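Local coordinates for aminotransferase AspB (PDB 3EZS), which probably transfers amino groups between amino acids and 2-oxo acids with pyridoxal 5'-phosphate as cofactor, as class I/II aminotransferases do, at residues I111-P114 with I120-G123; E5-E10 with G90-L95; A67-F72 with N83-T88; R74-E79 with V225-S230; K17-K22 with F322-Y327. One frame throughout, in Å; residues are numbered along the deposited sequence.

Contact 1. Residues I111-P114 with I120-G123; sequences IAYP and IYEG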
# COMPACT_ATOMS: atom_id res chain seq x y z
N ILE A 111 -20.73 -4.19 -10.30
CA ILE A 111 -19.97 -3.00 -10.58
C ILE A 111 -20.06 -2.69 -12.08
O ILE A 111 -20.05 -3.61 -12.90
CB ILE A 111 -18.51 -3.18 -10.15
CG1 ILE A 111 -18.42 -3.47 -8.65
CG2 ILE A 111 -17.69 -1.94 -10.50
CD1 ILE A 111 -16.96 -3.74 -8.17
N ALA A 112 -20.19 -1.41 -12.42
CA ALA A 112 -20.23 -1.00 -13.83
C ALA A 112 -19.00 -0.16 -14.14
O ALA A 112 -18.57 0.63 -13.31
CB ALA A 112 -21.49 -0.21 -14.16
N TYR A 113 -18.41 -0.39 -15.30
CA TYR A 113 -17.28 0.42 -15.77
C TYR A 113 -17.21 0.36 -17.29
O TYR A 113 -17.77 -0.55 -17.90
CB TYR A 113 -15.95 0.02 -15.10
CG TYR A 113 -15.61 -1.46 -15.10
CD1 TYR A 113 -16.08 -2.30 -14.10
CD2 TYR A 113 -14.77 -2.01 -16.07
CE1 TYR A 113 -15.76 -3.65 -14.08
CE2 TYR A 113 -14.45 -3.36 -16.05
CZ TYR A 113 -14.95 -4.18 -15.06
OH TYR A 113 -14.63 -5.52 -15.04
N PRO A 114 -16.53 1.34 -17.93
CA PRO A 114 -16.51 1.31 -19.40
C PRO A 114 -15.64 0.19 -20.00
O PRO A 114 -14.89 -0.49 -19.29
CB PRO A 114 -15.98 2.70 -19.79
CG PRO A 114 -15.88 3.48 -18.51
CD PRO A 114 -15.76 2.48 -17.40
N ILE A 120 -7.17 -2.28 -13.83
CA ILE A 120 -7.37 -2.36 -12.39
C ILE A 120 -8.86 -2.38 -12.02
O ILE A 120 -9.23 -2.99 -11.02
CB ILE A 120 -6.55 -1.25 -11.64
CG1 ILE A 120 -6.40 -1.61 -10.15
CG2 ILE A 120 -7.17 0.11 -11.80
CD1 ILE A 120 -5.57 -2.86 -9.95
N TYR A 121 -9.74 -1.77 -12.84
CA TYR A 121 -11.18 -1.79 -12.52
C TYR A 121 -11.70 -3.22 -12.47
O TYR A 121 -12.54 -3.55 -11.63
CB TYR A 121 -12.06 -0.99 -13.49
CG TYR A 121 -11.60 0.40 -13.83
CD1 TYR A 121 -10.84 1.16 -12.94
CD2 TYR A 121 -11.99 1.00 -15.04
CE1 TYR A 121 -10.41 2.45 -13.28
CE2 TYR A 121 -11.58 2.28 -15.38
CZ TYR A 121 -10.80 3.01 -14.48
OH TYR A 121 -10.37 4.29 -14.80
N GLU A 122 -11.20 -4.08 -13.36
CA GLU A 122 -11.63 -5.49 -13.40
C GLU A 122 -11.06 -6.29 -12.23
O GLU A 122 -11.72 -7.20 -11.70
CB GLU A 122 -11.20 -6.14 -14.70
CG GLU A 122 -11.75 -7.53 -14.87
CD GLU A 122 -11.29 -8.15 -16.14
OE1 GLU A 122 -10.09 -8.42 -16.22
OE2 GLU A 122 -12.14 -8.40 -17.03
N GLY A 123 -9.81 -5.99 -11.89
CA GLY A 123 -9.16 -6.62 -10.75
C GLY A 123 -9.94 -6.32 -9.47
O GLY A 123 -10.16 -7.21 -8.64
O HOH W 1 -14.46 -7.38 -16.93
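Tyr121, in the first turn of helix 120-127, sets its CB over one face of the Tyr113 ring, 4.0 Å from the ring centroid and 18° off the normal. This CH-pi contact is offset toward the CG-CD2 side of the ring, Tyr121 CB lying 3.9 Å from both Tyr113 CG and Tyr113 CD2. Beyond CB the two side chains run past each other, and the Tyr121 hydroxyl goes on to Asp193 OD2. The pair belongs to a beta-alpha-beta unit: strand 110-115 passes through a short loop into helix 120-127, which leads on to strand 131-136, and Tyr113 packs between the strand and the helix that follows it. With chi1 at 50°, Tyr113 tucks its ring back over its own main chain, which directs the phenol at the helix. One residue further on, Glu122 meets the phenol end: Tyr113 OH is 3.4 Å from Glu122 CA and 3.5 Å from Glu122 CB. The carboxylate stands nearly perpendicular to the ring plane, at 85°, and a water links the two polar ends, 2.7 Å from Tyr113 OH and donating to Glu122 OE2 at 2.5 Å. Each end has a second partner, Tyr113 OH a hydrogen bond to Ser132 OG and Glu122 OE1 a salt bridge to Arg342.

Contact 2. Residues E5-E10 with G90-L95; sequences EPYPFE and GSREVL. With PO4 (phosphate ion), chain C.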
# COMPACT_ATOMS: atom_id res chain seq x y z
N GLU A 5 -5.21 -12.70 -15.08
CA GLU A 5 -5.18 -12.50 -16.52
C GLU A 5 -3.89 -11.76 -16.87
O GLU A 5 -3.40 -10.97 -16.06
CB GLU A 5 -6.39 -11.65 -16.96
CG GLU A 5 -7.76 -12.26 -16.63
CD GLU A 5 -8.17 -13.38 -17.58
OE1 GLU A 5 -8.36 -14.52 -17.10
OE2 GLU A 5 -8.26 -13.12 -18.80
N PRO A 6 -3.33 -12.01 -18.07
CA PRO A 6 -2.11 -11.29 -18.43
C PRO A 6 -2.37 -9.79 -18.62
O PRO A 6 -3.48 -9.39 -18.99
CB PRO A 6 -1.70 -11.93 -19.76
CG PRO A 6 -2.93 -12.53 -20.30
CD PRO A 6 -3.75 -12.95 -19.12
N TYR A 7 -1.35 -8.99 -18.36
CA TYR A 7 -1.50 -7.54 -18.49
C TYR A 7 -1.32 -7.12 -19.95
O TYR A 7 -0.76 -7.87 -20.75
CB TYR A 7 -0.56 -6.78 -17.56
CG TYR A 7 -1.09 -6.61 -16.14
CD1 TYR A 7 -0.83 -7.55 -15.16
CD2 TYR A 7 -1.85 -5.49 -15.80
CE1 TYR A 7 -1.31 -7.39 -13.86
CE2 TYR A 7 -2.34 -5.31 -14.51
CZ TYR A 7 -2.07 -6.27 -13.54
OH TYR A 7 -2.54 -6.12 -12.26
N PRO A 8 -1.83 -5.93 -20.31
CA PRO A 8 -1.68 -5.48 -21.69
C PRO A 8 -0.25 -5.56 -22.23
O PRO A 8 -0.06 -6.00 -23.37
CB PRO A 8 -2.16 -4.03 -21.63
CG PRO A 8 -3.18 -4.03 -20.54
CD PRO A 8 -2.64 -4.98 -19.52
N PHE A 9 0.74 -5.16 -21.45
CA PHE A 9 2.14 -5.22 -21.93
C PHE A 9 2.62 -6.65 -22.22
O PHE A 9 3.45 -6.84 -23.10
CB PHE A 9 3.11 -4.45 -21.01
CG PHE A 9 3.55 -5.21 -19.76
CD1 PHE A 9 4.72 -5.99 -19.78
CD2 PHE A 9 2.85 -5.09 -18.57
CE1 PHE A 9 5.14 -6.67 -18.65
CE2 PHE A 9 3.27 -5.77 -17.42
CZ PHE A 9 4.41 -6.56 -17.46
N GLU A 10 2.09 -7.64 -21.50
CA GLU A 10 2.45 -9.06 -21.74
C GLU A 10 1.82 -9.56 -23.04
O GLU A 10 2.43 -10.33 -23.79
CB GLU A 10 1.98 -9.96 -20.60
CG GLU A 10 2.59 -9.65 -19.25
CD GLU A 10 2.11 -10.60 -18.14
OE1 GLU A 10 1.03 -11.21 -18.30
OE2 GLU A 10 2.82 -10.72 -17.11
N GLY A 90 -1.05 7.20 -4.24
CA GLY A 90 -1.33 7.14 -5.67
C GLY A 90 -2.80 6.78 -5.86
O GLY A 90 -3.54 6.70 -4.88
N SER A 91 -3.22 6.58 -7.09
CA SER A 91 -4.62 6.22 -7.37
C SER A 91 -4.85 4.70 -7.52
O SER A 91 -5.96 4.21 -7.29
CB SER A 91 -5.11 6.95 -8.63
OG SER A 91 -4.39 6.53 -9.78
N ARG A 92 -3.81 3.97 -7.90
CA ARG A 92 -3.96 2.55 -8.20
C ARG A 92 -4.57 1.76 -7.05
O ARG A 92 -5.51 0.99 -7.22
CB ARG A 92 -2.61 1.93 -8.58
CG ARG A 92 -2.76 0.54 -9.14
CD ARG A 92 -1.45 -0.17 -9.34
NE ARG A 92 -1.71 -1.48 -9.93
CZ ARG A 92 -1.85 -1.72 -11.24
NH1 ARG A 92 -1.74 -0.74 -12.14
NH2 ARG A 92 -2.11 -2.97 -11.66
N GLU A 93 -4.00 1.93 -5.87
CA GLU A 93 -4.48 1.22 -4.70
C GLU A 93 -5.91 1.60 -4.30
O GLU A 93 -6.68 0.73 -3.92
CB GLU A 93 -3.51 1.45 -3.54
CG GLU A 93 -3.29 2.92 -3.11
CD GLU A 93 -4.06 3.32 -1.86
OE1 GLU A 93 -5.04 2.65 -1.49
OE2 GLU A 93 -3.65 4.30 -1.23
N VAL A 94 -6.25 2.88 -4.43
CA VAL A 94 -7.58 3.36 -4.08
C VAL A 94 -8.60 2.73 -5.02
O VAL A 94 -9.64 2.28 -4.55
CB VAL A 94 -7.75 4.91 -4.19
CG1 VAL A 94 -9.06 5.33 -3.53
CG2 VAL A 94 -6.58 5.67 -3.59
N LEU A 95 -8.30 2.73 -6.32
CA LEU A 95 -9.19 2.14 -7.34
C LEU A 95 -9.37 0.64 -7.12
O LEU A 95 -10.43 0.06 -7.42
CB LEU A 95 -8.65 2.38 -8.77
CG LEU A 95 -8.67 3.81 -9.35
CD1 LEU A 95 -7.77 3.95 -10.61
CD2 LEU A 95 -10.12 4.20 -9.64
P PO4 C . -1.00 6.23 -10.13
O1 PO4 C . -1.62 7.38 -9.39
O2 PO4 C . -1.02 4.99 -9.30
O3 PO4 C . 0.41 6.54 -10.45
O4 PO4 C . -1.84 5.96 -11.35
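Tyr7 and Arg92 reach toward each other and meet where Tyr7 OH comes within 3.2 Å of Arg92 NH2, although the CA atoms of Tyr7 and Arg92 are 14.6 Å apart. The tyrosine lies at the guanidinium edge, with Tyr7 CE2 3.7 Å from Arg92 NH2 and the two planes turned 45° apart. Tyr7 is modelled in two conformers, so this holds for one of them. Arg92 spans the distance by staying extended from CG to NE, its CG anti to the backbone N (chi1 -169°). Residues of the second subunit close in here: its Ala258 O takes a weak hydrogen bond from Arg92 NH2, and its Tyr259 meets the Tyr7 ring. At the other end of Arg92, backbone N-H groups leading into the helix hold a phosphate ion, probably from the crystallisation liquor. Ser91 N donates to phosphate O1 at 2.9 Å, as does Ser91 OG. Arg92 N donates to phosphate O2 at 3.3 Å. Ser228, Ser230 and Arg239 complete the site, consistent with the pocket for the pyridoxal 5'-phosphate phosphate in fold-type I aminotransferases. Tyr7 is itself the N-cap of helix 8-16, its N bonded to Glu10 OE1 from above the carboxylate plane at 3.3 Å.

Contact 3. Residues A67-F72 with N83-T88; sequences AQRGFF and NELIST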
# COMPACT_ATOMS: atom_id res chain seq x y z
N ALA A 67 -2.55 20.90 1.36
CA ALA A 67 -2.02 21.23 0.02
C ALA A 67 -2.89 20.60 -1.07
O ALA A 67 -3.11 21.20 -2.13
CB ALA A 67 -0.57 20.75 -0.13
N GLN A 68 -3.38 19.39 -0.82
CA GLN A 68 -4.24 18.72 -1.80
C GLN A 68 -5.60 19.43 -1.92
O GLN A 68 -6.14 19.57 -3.03
CB GLN A 68 -4.38 17.24 -1.46
CG GLN A 68 -3.08 16.44 -1.66
CD GLN A 68 -3.20 14.97 -1.29
OE1 GLN A 68 -3.88 14.63 -0.32
NE2 GLN A 68 -2.52 14.11 -2.04
N ARG A 69 -6.14 19.86 -0.78
CA ARG A 69 -7.39 20.61 -0.80
C ARG A 69 -7.19 21.95 -1.53
O ARG A 69 -8.05 22.37 -2.31
CB ARG A 69 -7.92 20.85 0.62
CG ARG A 69 -8.32 19.57 1.33
CD ARG A 69 -9.26 19.82 2.52
NE ARG A 69 -8.65 20.65 3.55
CZ ARG A 69 -7.80 20.21 4.49
NH1 ARG A 69 -7.45 18.93 4.55
NH2 ARG A 69 -7.31 21.07 5.37
N GLY A 70 -6.07 22.62 -1.28
CA GLY A 70 -5.76 23.89 -1.95
C GLY A 70 -5.75 23.73 -3.46
O GLY A 70 -6.30 24.55 -4.19
N PHE A 71 -5.12 22.64 -3.91
CA PHE A 71 -5.12 22.27 -5.33
C PHE A 71 -6.54 22.16 -5.89
O PHE A 71 -6.85 22.73 -6.94
CB PHE A 71 -4.37 20.94 -5.57
CG PHE A 71 -4.65 20.36 -6.92
CD1 PHE A 71 -4.12 20.94 -8.06
CD2 PHE A 71 -5.49 19.27 -7.07
CE1 PHE A 71 -4.41 20.45 -9.29
CE2 PHE A 71 -5.79 18.78 -8.29
CZ PHE A 71 -5.22 19.36 -9.42
N PHE A 72 -7.41 21.45 -5.18
CA PHE A 72 -8.79 21.24 -5.64
C PHE A 72 -9.55 22.57 -5.74
O PHE A 72 -10.33 22.78 -6.68
CB PHE A 72 -9.53 20.24 -4.76
CG PHE A 72 -10.62 19.51 -5.48
CD1 PHE A 72 -10.34 18.34 -6.16
CD2 PHE A 72 -11.90 20.00 -5.51
CE1 PHE A 72 -11.32 17.68 -6.84
CE2 PHE A 72 -12.88 19.34 -6.19
CZ PHE A 72 -12.60 18.18 -6.86
N ASN A 83 -13.14 16.71 6.13
CA ASN A 83 -13.54 15.30 6.08
C ASN A 83 -14.01 14.88 4.66
O ASN A 83 -14.54 13.77 4.48
CB ASN A 83 -14.58 14.96 7.17
CG ASN A 83 -15.84 15.83 7.11
OD1 ASN A 83 -15.92 16.77 6.32
ND2 ASN A 83 -16.83 15.52 7.94
N GLU A 84 -13.78 15.74 3.67
CA GLU A 84 -14.17 15.47 2.28
C GLU A 84 -12.99 15.12 1.35
O GLU A 84 -13.15 15.04 0.14
CB GLU A 84 -14.99 16.64 1.72
CG GLU A 84 -16.39 16.63 2.28
CD GLU A 84 -17.22 17.83 1.91
OE1 GLU A 84 -16.67 18.83 1.41
OE2 GLU A 84 -18.45 17.75 2.17
N LEU A 85 -11.81 14.88 1.93
CA LEU A 85 -10.65 14.49 1.13
C LEU A 85 -9.75 13.60 1.96
O LEU A 85 -9.47 13.91 3.12
CB LEU A 85 -9.90 15.72 0.64
CG LEU A 85 -8.63 15.45 -0.19
CD1 LEU A 85 -8.47 16.51 -1.27
CD2 LEU A 85 -7.39 15.34 0.68
N ILE A 86 -9.38 12.45 1.40
CA ILE A 86 -8.45 11.52 2.03
C ILE A 86 -7.21 11.40 1.15
O ILE A 86 -7.35 11.25 -0.06
CB ILE A 86 -9.10 10.12 2.28
CG1 ILE A 86 -10.05 10.17 3.50
CG2 ILE A 86 -8.03 9.04 2.55
CD1 ILE A 86 -10.62 8.83 3.90
N SER A 87 -6.02 11.50 1.75
CA SER A 87 -4.73 11.37 1.06
C SER A 87 -4.45 9.89 0.84
O SER A 87 -4.63 9.08 1.77
CB SER A 87 -3.59 11.97 1.89
OG SER A 87 -3.68 13.38 2.04
N THR A 88 -3.98 9.53 -0.36
CA THR A 88 -3.71 8.13 -0.70
C THR A 88 -2.33 7.93 -1.36
O THR A 88 -1.67 8.89 -1.76
CB THR A 88 -4.82 7.58 -1.63
OG1 THR A 88 -4.73 8.21 -2.92
CG2 THR A 88 -6.20 7.85 -1.05
O HOH W 2 -8.88 16.43 4.20
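Gln68 and Leu85 meet where helix 62-76 packs on strand 85-88, an outermost strand of the seven-stranded mixed sheet at the heart of the fold-type I large domain; the two short axes cross at 118° and pass 9.5 Å apart. Gln68 sets CG beside its backbone N (chi1 -69°) and then runs straight out, which carries its amide past Leu85 to Ser87. In the Ser87 conformer described, Ser87 OG donates to Gln68 OE1 at 2.7 Å, tilted 33° from the carbonyl plane. The other half of the amide, NE2, donates to Gly241 O on the adjoining strand, so both ends hold the group's rotation. Leu85 has CG anti to its backbone N, pointing both methyls at the helix: CD2 lies 3.7 Å from Gln68 OE1, and CD1 lies 4.0 Å from Arg69 CG. Phe242 of strand 241-245 touches both Gln68 and Leu85. Arg69 uses its CG for the apolar contact and bends at chi3, turning the guanidinium toward the strand backbone. There a water bridges the two segments, accepting from Arg69 NH1 at 2.9 Å and donating to Leu85 O at 2.8 Å.

Contact 4. Residues R74-E79 with V225-S230; sequences RRFKIE and VIHSLS. With PO4 (phosphate ion), chain C.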
# COMPACT_ATOMS: atom_id res chain seq x y z
N ARG A 74 -8.13 25.75 -6.20
CA ARG A 74 -7.61 26.50 -7.34
C ARG A 74 -8.06 25.92 -8.67
O ARG A 74 -8.42 26.66 -9.58
CB ARG A 74 -6.09 26.49 -7.35
CG ARG A 74 -5.40 27.22 -6.19
CD ARG A 74 -3.92 27.42 -6.54
NE ARG A 74 -3.27 26.16 -6.90
CZ ARG A 74 -2.73 25.29 -6.04
NH1 ARG A 74 -2.77 25.50 -4.72
NH2 ARG A 74 -2.15 24.20 -6.49
N ARG A 75 -8.07 24.59 -8.76
CA ARG A 75 -8.35 23.92 -10.01
C ARG A 75 -9.83 23.79 -10.35
O ARG A 75 -10.19 23.97 -11.51
CB ARG A 75 -7.69 22.53 -10.04
CG ARG A 75 -8.02 21.67 -11.25
CD ARG A 75 -7.62 22.28 -12.60
NE ARG A 75 -7.95 21.32 -13.65
CZ ARG A 75 -9.14 21.19 -14.24
NH1 ARG A 75 -10.14 22.00 -13.97
NH2 ARG A 75 -9.31 20.24 -15.14
N PHE A 76 -10.66 23.45 -9.37
CA PHE A 76 -12.09 23.23 -9.62
C PHE A 76 -13.02 24.24 -8.97
O PHE A 76 -14.24 24.10 -9.10
CB PHE A 76 -12.48 21.79 -9.21
CG PHE A 76 -11.66 20.74 -9.89
CD1 PHE A 76 -11.88 20.42 -11.23
CD2 PHE A 76 -10.64 20.06 -9.20
CE1 PHE A 76 -11.13 19.47 -11.87
CE2 PHE A 76 -9.87 19.10 -9.83
CZ PHE A 76 -10.11 18.80 -11.17
N LYS A 77 -12.46 25.24 -8.28
CA LYS A 77 -13.25 26.29 -7.59
C LYS A 77 -14.19 25.75 -6.52
O LYS A 77 -15.25 26.32 -6.26
CB LYS A 77 -14.03 27.14 -8.61
CG LYS A 77 -13.24 27.57 -9.85
CD LYS A 77 -11.94 28.26 -9.48
N ILE A 78 -13.81 24.63 -5.92
CA ILE A 78 -14.60 24.00 -4.87
C ILE A 78 -13.72 23.97 -3.63
O ILE A 78 -12.54 23.62 -3.71
CB ILE A 78 -15.00 22.57 -5.26
CG1 ILE A 78 -16.10 22.60 -6.31
CG2 ILE A 78 -15.52 21.80 -4.06
CD1 ILE A 78 -16.39 21.23 -6.91
N GLU A 79 -14.29 24.33 -2.48
CA GLU A 79 -13.56 24.32 -1.23
C GLU A 79 -13.99 23.10 -0.47
O GLU A 79 -15.04 23.08 0.15
CB GLU A 79 -13.83 25.59 -0.44
CG GLU A 79 -12.90 25.78 0.75
CD GLU A 79 -12.70 27.25 1.11
OE1 GLU A 79 -13.61 28.08 0.86
OE2 GLU A 79 -11.61 27.57 1.65
N VAL A 225 -14.32 11.19 -6.32
CA VAL A 225 -13.40 11.41 -7.43
C VAL A 225 -12.03 11.00 -6.92
O VAL A 225 -11.72 11.20 -5.75
CB VAL A 225 -13.39 12.90 -7.93
CG1 VAL A 225 -14.76 13.32 -8.53
CG2 VAL A 225 -12.97 13.85 -6.82
N ILE A 226 -11.22 10.42 -7.79
CA ILE A 226 -9.90 9.91 -7.45
C ILE A 226 -8.85 10.66 -8.28
O ILE A 226 -8.96 10.73 -9.50
CB ILE A 226 -9.84 8.38 -7.68
CG1 ILE A 226 -10.76 7.68 -6.67
CG2 ILE A 226 -8.39 7.84 -7.57
CD1 ILE A 226 -10.82 6.15 -6.79
N HIS A 227 -7.84 11.22 -7.62
CA HIS A 227 -6.79 11.99 -8.29
C HIS A 227 -5.42 11.42 -8.00
O HIS A 227 -5.25 10.67 -7.04
CB HIS A 227 -6.88 13.47 -7.88
CG HIS A 227 -8.06 14.19 -8.47
ND1 HIS A 227 -7.94 15.10 -9.50
CD2 HIS A 227 -9.39 14.12 -8.18
CE1 HIS A 227 -9.13 15.58 -9.81
NE2 HIS A 227 -10.03 15.00 -9.03
N SER A 228 -4.46 11.77 -8.86
CA SER A 228 -3.07 11.34 -8.74
C SER A 228 -2.15 12.45 -9.19
O SER A 228 -2.50 13.20 -10.07
CB SER A 228 -2.81 10.13 -9.62
OG SER A 228 -1.43 9.79 -9.62
N LEU A 229 -0.94 12.48 -8.64
CA LEU A 229 0.08 13.47 -8.99
C LEU A 229 1.04 12.98 -10.10
O LEU A 229 1.80 13.77 -10.67
CB LEU A 229 0.91 13.71 -7.74
CG LEU A 229 1.77 14.96 -7.63
CD1 LEU A 229 0.90 16.21 -7.78
CD2 LEU A 229 2.47 14.94 -6.27
N SER A 230 1.01 11.69 -10.37
CA SER A 230 1.98 11.05 -11.26
C SER A 230 2.18 11.68 -12.61
O SER A 230 3.32 11.88 -13.02
CB SER A 230 1.60 9.57 -11.44
OG SER A 230 1.53 8.94 -10.18
P PO4 C . -1.00 6.23 -10.13
O1 PO4 C . -1.62 7.38 -9.39
O2 PO4 C . -1.02 4.99 -9.30
O3 PO4 C . 0.41 6.54 -10.45
O4 PO4 C . -1.84 5.96 -11.35
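Phe76 and His227 meet between backbones whose closest CA atoms, those of Phe76 and Val225, are 12.1 Å apart. Phe76 closes helix 62-76, and Lys77 breaks it with a positive phi; strand 223-228 ends at Ser228 in an ST turn, Ser230 N donating to Ser228 OG at 3.2 Å. The Phe76 and His227 rings touch rim to rim, centroids 5.6 Å apart and planes at 66°. Phe76 (chi1 -55°) and His227 (chi1 -72°) both set CG on the side of their own backbone N, which turns each ring toward the other. His227 CE1 sits against the CE2-CZ side of the phenyl ring, 3.6 Å from both Phe76 CE2 and Phe76 CZ. Arg75 CG lies over the centre of one face of that ring, 3.4 Å above its plane. Ser230 OG donates to O3 of the bound phosphate at 2.7 Å, consistent with this family's cofactor phosphate pocket; the shorter Ser228 OG contact is doubtful. His227 NE2 has a weak hydrogen bond to Glu194, and its ring lies nearly parallel to Phe242 of strand 241-245. Phe76 meets Phe72 one turn back and Glu210 of helix 208-214, while Leu229 packs on Trp276 of helix 266-277.

Contact 5. Residues K17-K22 with F322-Y327; sequences KEITPK and FAKTLY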
# COMPACT_ATOMS: atom_id res chain seq x y z
N LYS A 17 6.92 -10.88 -30.17
CA LYS A 17 8.03 -11.80 -29.85
C LYS A 17 8.73 -12.42 -31.06
O LYS A 17 9.95 -12.53 -31.08
CB LYS A 17 7.52 -12.90 -28.90
CG LYS A 17 8.59 -13.79 -28.29
CD LYS A 17 7.99 -14.69 -27.19
N GLU A 18 7.98 -12.79 -32.08
CA GLU A 18 8.57 -13.39 -33.27
C GLU A 18 9.09 -12.37 -34.30
O GLU A 18 9.52 -12.78 -35.39
CB GLU A 18 7.55 -14.33 -33.93
CG GLU A 18 7.08 -15.45 -33.01
CD GLU A 18 6.07 -16.40 -33.66
OE1 GLU A 18 5.75 -16.22 -34.86
OE2 GLU A 18 5.61 -17.33 -32.95
N ILE A 19 9.06 -11.07 -33.98
CA ILE A 19 9.48 -10.02 -34.92
C ILE A 19 10.79 -9.32 -34.53
O ILE A 19 11.01 -8.96 -33.38
CB ILE A 19 8.39 -8.94 -35.07
CG1 ILE A 19 7.06 -9.54 -35.51
CG2 ILE A 19 8.83 -7.89 -36.09
CD1 ILE A 19 5.91 -8.53 -35.56
N THR A 20 11.65 -9.14 -35.54
CA THR A 20 12.91 -8.42 -35.43
C THR A 20 12.72 -7.14 -36.26
O THR A 20 12.58 -7.21 -37.47
CB THR A 20 14.08 -9.26 -35.98
OG1 THR A 20 14.20 -10.48 -35.21
CG2 THR A 20 15.38 -8.48 -35.93
N PRO A 21 12.66 -5.96 -35.62
CA PRO A 21 12.42 -4.72 -36.38
C PRO A 21 13.52 -4.40 -37.38
O PRO A 21 14.70 -4.55 -37.06
CB PRO A 21 12.41 -3.64 -35.31
CG PRO A 21 12.13 -4.35 -34.07
CD PRO A 21 12.79 -5.67 -34.19
N LYS A 22 13.12 -3.97 -38.57
CA LYS A 22 14.08 -3.61 -39.61
C LYS A 22 14.65 -2.20 -39.36
O LYS A 22 15.70 -1.87 -39.89
CB LYS A 22 13.44 -3.67 -40.99
CG LYS A 22 12.96 -5.04 -41.40
CD LYS A 22 12.31 -4.98 -42.77
CE LYS A 22 11.80 -6.35 -43.19
NZ LYS A 22 11.20 -6.31 -44.56
N PHE A 322 -1.87 -4.25 -37.41
CA PHE A 322 -1.25 -2.95 -37.64
C PHE A 322 -0.03 -2.80 -36.74
O PHE A 322 0.99 -2.29 -37.16
CB PHE A 322 -2.27 -1.83 -37.37
CG PHE A 322 -1.78 -0.45 -37.74
CD1 PHE A 322 -1.91 0.03 -39.03
CD2 PHE A 322 -1.23 0.39 -36.79
CE1 PHE A 322 -1.46 1.30 -39.37
CE2 PHE A 322 -0.80 1.66 -37.11
CZ PHE A 322 -0.91 2.12 -38.42
N ALA A 323 -0.16 -3.25 -35.49
CA ALA A 323 0.96 -3.17 -34.53
C ALA A 323 2.15 -3.98 -35.03
O ALA A 323 3.27 -3.50 -34.94
CB ALA A 323 0.54 -3.65 -33.13
N LYS A 324 1.89 -5.19 -35.55
CA LYS A 324 2.92 -6.10 -36.06
C LYS A 324 3.64 -5.50 -37.24
O LYS A 324 4.86 -5.50 -37.27
CB LYS A 324 2.33 -7.47 -36.46
CG LYS A 324 2.34 -8.53 -35.35
CD LYS A 324 1.22 -9.59 -35.45
CE LYS A 324 1.02 -10.23 -36.81
NZ LYS A 324 -0.25 -11.03 -36.86
N THR A 325 2.87 -5.01 -38.21
CA THR A 325 3.43 -4.38 -39.41
C THR A 325 4.29 -3.17 -39.08
O THR A 325 5.41 -3.04 -39.60
CB THR A 325 2.30 -3.93 -40.40
OG1 THR A 325 1.52 -5.06 -40.75
CG2 THR A 325 2.90 -3.33 -41.68
N LEU A 326 3.79 -2.29 -38.21
CA LEU A 326 4.53 -1.09 -37.87
C LEU A 326 5.85 -1.42 -37.13
O LEU A 326 6.88 -0.80 -37.39
CB LEU A 326 3.64 -0.16 -37.03
CG LEU A 326 4.12 1.27 -36.78
CD1 LEU A 326 4.19 2.08 -38.05
CD2 LEU A 326 3.20 1.93 -35.79
N TYR A 327 5.80 -2.38 -36.23
CA TYR A 327 6.98 -2.76 -35.48
C TYR A 327 8.02 -3.45 -36.37
O TYR A 327 9.22 -3.17 -36.29
CB TYR A 327 6.59 -3.67 -34.33
CG TYR A 327 7.73 -4.04 -33.43
CD1 TYR A 327 8.36 -3.07 -32.65
CD2 TYR A 327 8.16 -5.36 -33.31
CE1 TYR A 327 9.40 -3.40 -31.80
CE2 TYR A 327 9.21 -5.70 -32.46
CZ TYR A 327 9.82 -4.71 -31.70
OH TYR A 327 10.85 -5.04 -30.85
O HOH W 3 10.80 -8.31 -30.75
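Pro21 lays its CG over one face of the Tyr327 ring, a CH-pi contact 3.7 Å from the centroid and 25° off the normal. It is displaced toward the hydroxyl end, and Pro21 CG to Tyr327 CZ is a close 3.3 Å. Apolar packing continues along the loop with Ile19. Its CG2 lies alongside the ring, 3.8 Å from Tyr327 CD2, while its CD1 abuts the Lys324 stem, 3.6 Å from Lys324 CG. The helix supplies both partners: Tyr327, its CG anti to the backbone N (chi1 -176°), extends its ring along the loop to meet Pro21 and Ile19, and Lys324 bends at chi3, sending its NZ away to a weak hydrogen bond with Asn321 OD1. Helix 319-330 is part of the small domain of the aminotransferase fold; here the loop after helix 8-16 lies along this helix, and Leu15 and Leu16 of helix 8-16 add to the packing. A backbone hydrogen bond also pairs Lys22 with Gln328. Polar contact between the segments runs through one water, which donates to Ile19 O at 2.7 Å and lies 3.3 Å from Tyr327 OH, in the plane of the ring at its edge.

From the N terminus, residues 5-10 open contact 2 and 17-22 open contact 5, the longest loop, closed at 322-327. Next come 67-72 and 74-79, which open contacts 3 and 4. Contact 3 closes at 83-88, within the loop of contact 2, which closes at 90-95; contact 1 then forms locally at 111-123, within the loop of contact 4, which closes at 225-230. Contact 3 crosses contact 4, and contact 2 crosses both 4 and 5; contacts 1, 3 and 4 all fall within contact 5. Contacts 1, 3 and 4 tie helices to the large sheet, contacts 2 and 4 share the phosphate ion, and contact 5 joins the N-terminal region to the small domain.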